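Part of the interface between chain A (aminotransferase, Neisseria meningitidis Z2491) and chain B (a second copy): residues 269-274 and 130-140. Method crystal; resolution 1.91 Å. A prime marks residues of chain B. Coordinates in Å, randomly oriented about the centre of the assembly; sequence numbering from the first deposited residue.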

# COMPACT_ATOMS: atom_id res chain seq x y z
N LEU A 269 -11.10 3.77 -7.77
CA LEU A 269 -11.94 4.32 -6.71
C LEU A 269 -11.58 3.67 -5.36
O LEU A 269 -11.40 4.35 -4.36
CB LEU A 269 -13.43 4.12 -7.02
CG LEU A 269 -14.43 4.67 -5.99
CD1 LEU A 269 -14.21 6.18 -5.70
CD2 LEU A 269 -15.88 4.40 -6.48
N TYR A 270 -11.49 2.35 -5.37
CA TYR A 270 -11.10 1.61 -4.18
C TYR A 270 -9.72 2.03 -3.69
O TYR A 270 -9.52 2.17 -2.48
CB TYR A 270 -11.09 0.11 -4.50
CG TYR A 270 -10.67 -0.79 -3.37
CD1 TYR A 270 -11.61 -1.34 -2.51
CD2 TYR A 270 -9.35 -1.14 -3.20
CE1 TYR A 270 -11.23 -2.20 -1.47
CE2 TYR A 270 -8.97 -1.98 -2.15
CZ TYR A 270 -9.92 -2.51 -1.30
OH TYR A 270 -9.53 -3.35 -0.26
N ARG A 271 -8.78 2.24 -4.62
CA ARG A 271 -7.40 2.55 -4.29
C ARG A 271 -7.25 3.95 -3.70
O ARG A 271 -6.29 4.20 -2.97
CB ARG A 271 -6.47 2.36 -5.50
CG ARG A 271 -6.32 0.90 -5.90
CD ARG A 271 -5.60 0.73 -7.23
NE ARG A 271 -4.21 1.12 -7.10
CZ ARG A 271 -3.28 0.40 -6.50
NH1 ARG A 271 -3.55 -0.79 -5.98
NH2 ARG A 271 -2.05 0.87 -6.43
N THR A 272 -8.19 4.84 -3.99
CA THR A 272 -8.15 6.17 -3.37
C THR A 272 -8.35 6.06 -1.86
O THR A 272 -7.75 6.82 -1.10
CB THR A 272 -9.14 7.20 -3.99
OG1 THR A 272 -10.49 6.89 -3.63
CG2 THR A 272 -8.97 7.23 -5.50
N TYR A 273 -9.13 5.07 -1.42
CA TYR A 273 -9.30 4.83 0.01
C TYR A 273 -8.21 3.93 0.58
O TYR A 273 -7.74 4.15 1.71
CB TYR A 273 -10.69 4.23 0.28
CG TYR A 273 -11.81 5.22 0.08
CD1 TYR A 273 -12.18 6.07 1.11
CD2 TYR A 273 -12.46 5.34 -1.14
CE1 TYR A 273 -13.20 7.01 0.95
CE2 TYR A 273 -13.48 6.28 -1.32
CZ TYR A 273 -13.84 7.11 -0.27
OH TYR A 273 -14.85 8.03 -0.44
N HIS A 274 -7.79 2.93 -0.21
CA HIS A 274 -6.79 1.93 0.19
C HIS A 274 -5.40 2.55 0.37
O HIS A 274 -4.54 1.99 1.07
CB HIS A 274 -6.86 0.81 -0.88
CG HIS A 274 -5.71 -0.13 -0.93
ND1 HIS A 274 -4.73 -0.04 -1.90
CD2 HIS A 274 -5.46 -1.27 -0.24
CE1 HIS A 274 -3.89 -1.05 -1.76
NE2 HIS A 274 -4.30 -1.80 -0.75
N TYR B 130 -13.13 12.72 8.77
CA TYR B 130 -12.15 12.59 7.70
C TYR B 130 -12.68 11.47 6.80
O TYR B 130 -13.05 10.39 7.28
CB TYR B 130 -10.79 12.25 8.31
CG TYR B 130 -9.63 12.12 7.35
CD1 TYR B 130 -9.34 13.12 6.43
CD2 TYR B 130 -8.79 11.02 7.42
CE1 TYR B 130 -8.24 13.02 5.59
CE2 TYR B 130 -7.69 10.90 6.58
CZ TYR B 130 -7.43 11.90 5.67
OH TYR B 130 -6.33 11.76 4.84
N GLN B 131 -12.76 11.75 5.50
CA GLN B 131 -13.46 10.86 4.56
C GLN B 131 -13.00 9.39 4.63
O GLN B 131 -13.81 8.47 4.51
CB GLN B 131 -13.31 11.39 3.12
CG GLN B 131 -14.09 10.61 2.04
CD GLN B 131 -15.42 11.25 1.70
OE1 GLN B 131 -15.83 12.22 2.32
NE2 GLN B 131 -16.10 10.71 0.69
N ILE B 132 -11.71 9.17 4.86
CA ILE B 132 -11.19 7.81 4.98
C ILE B 132 -11.93 6.95 6.05
O ILE B 132 -12.11 5.75 5.86
CB ILE B 132 -9.67 7.82 5.28
CG1 ILE B 132 -8.92 8.47 4.12
CG2 ILE B 132 -9.14 6.40 5.44
CD1 ILE B 132 -9.17 7.81 2.78
N TYR B 133 -12.35 7.56 7.16
CA TYR B 133 -12.99 6.81 8.26
C TYR B 133 -14.28 6.18 7.74
O TYR B 133 -14.56 5.01 8.00
CB TYR B 133 -13.28 7.67 9.50
CG TYR B 133 -12.13 8.49 10.07
CD1 TYR B 133 -10.79 8.14 9.86
CD2 TYR B 133 -12.38 9.60 10.87
CE1 TYR B 133 -9.75 8.89 10.39
CE2 TYR B 133 -11.36 10.37 11.38
CZ TYR B 133 -10.04 10.02 11.14
OH TYR B 133 -9.03 10.82 11.65
N GLU B 134 -15.05 6.96 6.97
CA GLU B 134 -16.28 6.50 6.38
C GLU B 134 -16.05 5.44 5.31
O GLU B 134 -16.65 4.37 5.34
CB GLU B 134 -17.05 7.67 5.78
CG GLU B 134 -18.33 7.27 5.05
CD GLU B 134 -18.97 8.47 4.37
OE1 GLU B 134 -18.36 9.06 3.41
OE2 GLU B 134 -20.05 8.86 4.84
N GLY B 135 -15.18 5.74 4.36
CA GLY B 135 -14.93 4.83 3.24
C GLY B 135 -14.35 3.50 3.62
O GLY B 135 -14.74 2.45 3.07
N ALA B 136 -13.41 3.52 4.56
CA ALA B 136 -12.81 2.30 5.07
C ALA B 136 -13.88 1.44 5.72
O ALA B 136 -13.90 0.21 5.54
CB ALA B 136 -11.71 2.64 6.08
N THR B 137 -14.80 2.09 6.44
CA THR B 137 -15.88 1.36 7.13
C THR B 137 -16.85 0.73 6.12
O THR B 137 -17.22 -0.45 6.24
CB THR B 137 -16.68 2.28 8.09
OG1 THR B 137 -15.80 2.84 9.07
CG2 THR B 137 -17.82 1.48 8.78
N LEU B 138 -17.26 1.51 5.12
CA LEU B 138 -18.21 1.03 4.12
C LEU B 138 -17.63 -0.14 3.32
O LEU B 138 -18.29 -1.15 3.11
CB LEU B 138 -18.62 2.17 3.17
CG LEU B 138 -19.50 3.24 3.79
CD1 LEU B 138 -19.75 4.37 2.81
CD2 LEU B 138 -20.83 2.64 4.30
N LEU B 139 -16.37 -0.02 2.92
CA LEU B 139 -15.73 -1.04 2.10
C LEU B 139 -15.35 -2.28 2.89
O LEU B 139 -15.20 -3.33 2.33
CB LEU B 139 -14.50 -0.47 1.36
CG LEU B 139 -14.85 0.59 0.31
CD1 LEU B 139 -13.61 1.25 -0.25
CD2 LEU B 139 -15.67 -0.04 -0.81
N GLY B 140 -15.22 -2.14 4.21
CA GLY B 140 -15.00 -3.29 5.08
C GLY B 140 -16.26 -4.02 5.50
O GLY B 140 -16.18 -5.00 6.24
O HOH W 1 -17.34 7.54 1.28

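A helix of chain A, which begins before residue 269, meets a helix of chain B here. Their axes come within 9.8 Å and their N-to-C directions differ by 121°. The two stretches bury 339 Å², both sides summed. Tyr273 dominates the contact, with 130 Å² covered by the other stretch.

The main packing feature is a knob into a hole. The CA-to-CB bond of Tyr273 points toward chain B, and the side chain sits among Gln131′, Ile132′, Gly135′ and Leu139′. Gln131′ and Ile132′ are neighbours, Gly135′ lies about one turn on, and Leu139′ one turn further, so the four can frame one pocket. Tyr273 CA is 6.1 Å from Ile132′ CA.

Gly135′ makes room for the ring. Tyr273 CE1 lies 3.6 Å from Gly135′ CA, so the ring rests directly against the backbone. A CB at this position would point toward chain A and stand only 2.1 Å from Tyr273 CE1, which is a clash. The absence of a side chain is therefore what allows so close an approach.

Apolar contacts line the rest of the pocket. Tyr273 CD1 is 3.9 Å from Ile132′ CD1. The CA-to-CB bond of Ile132′ points sideways, but the end of its side chain comes nearer to chain A.

Leu139′ touches two tyrosines with the same methyl group. Leu139′ CD1 is 4.2 Å from Tyr273 CB and 4.0 Å from Tyr270 CD1. Tyr270 and Tyr273 are three residues apart, so both, about one turn apart on one helix, can reach Leu139′. The CA-to-CB bond of Tyr270 points sideways, and its ring brings the side chain into contact.

Apart from these apolar pairs, Ile132′ CD1 also lies 4.2 Å from the backbone oxygen Thr272 O.

Polar contacts gather at the tip of Tyr273. Tyr273 OH is 3.2 Å from Gln131′ NE2, which is hydrogen-bonded elsewhere in the structure. A water bridges the two chains at the same hydroxyl. The O atom of water 1 lies 3.1 Å from Tyr273 OH and donates a hydrogen bond to Glu134′ OE1 at 2.8 Å. Glu134′ is not in direct contact with residues 269-274; the water links it to Tyr273.

Each stretch also has hydrogen bonds of its own. Gly135′ N donates to Gln131′ O at 3.1 Å, and Leu139′ N donates to Gly135′ O at 3.0 Å. In chain A, Thr272 OG1 donates to Leu269 O at 2.8 Å, turning its hydroxyl back to its own helix.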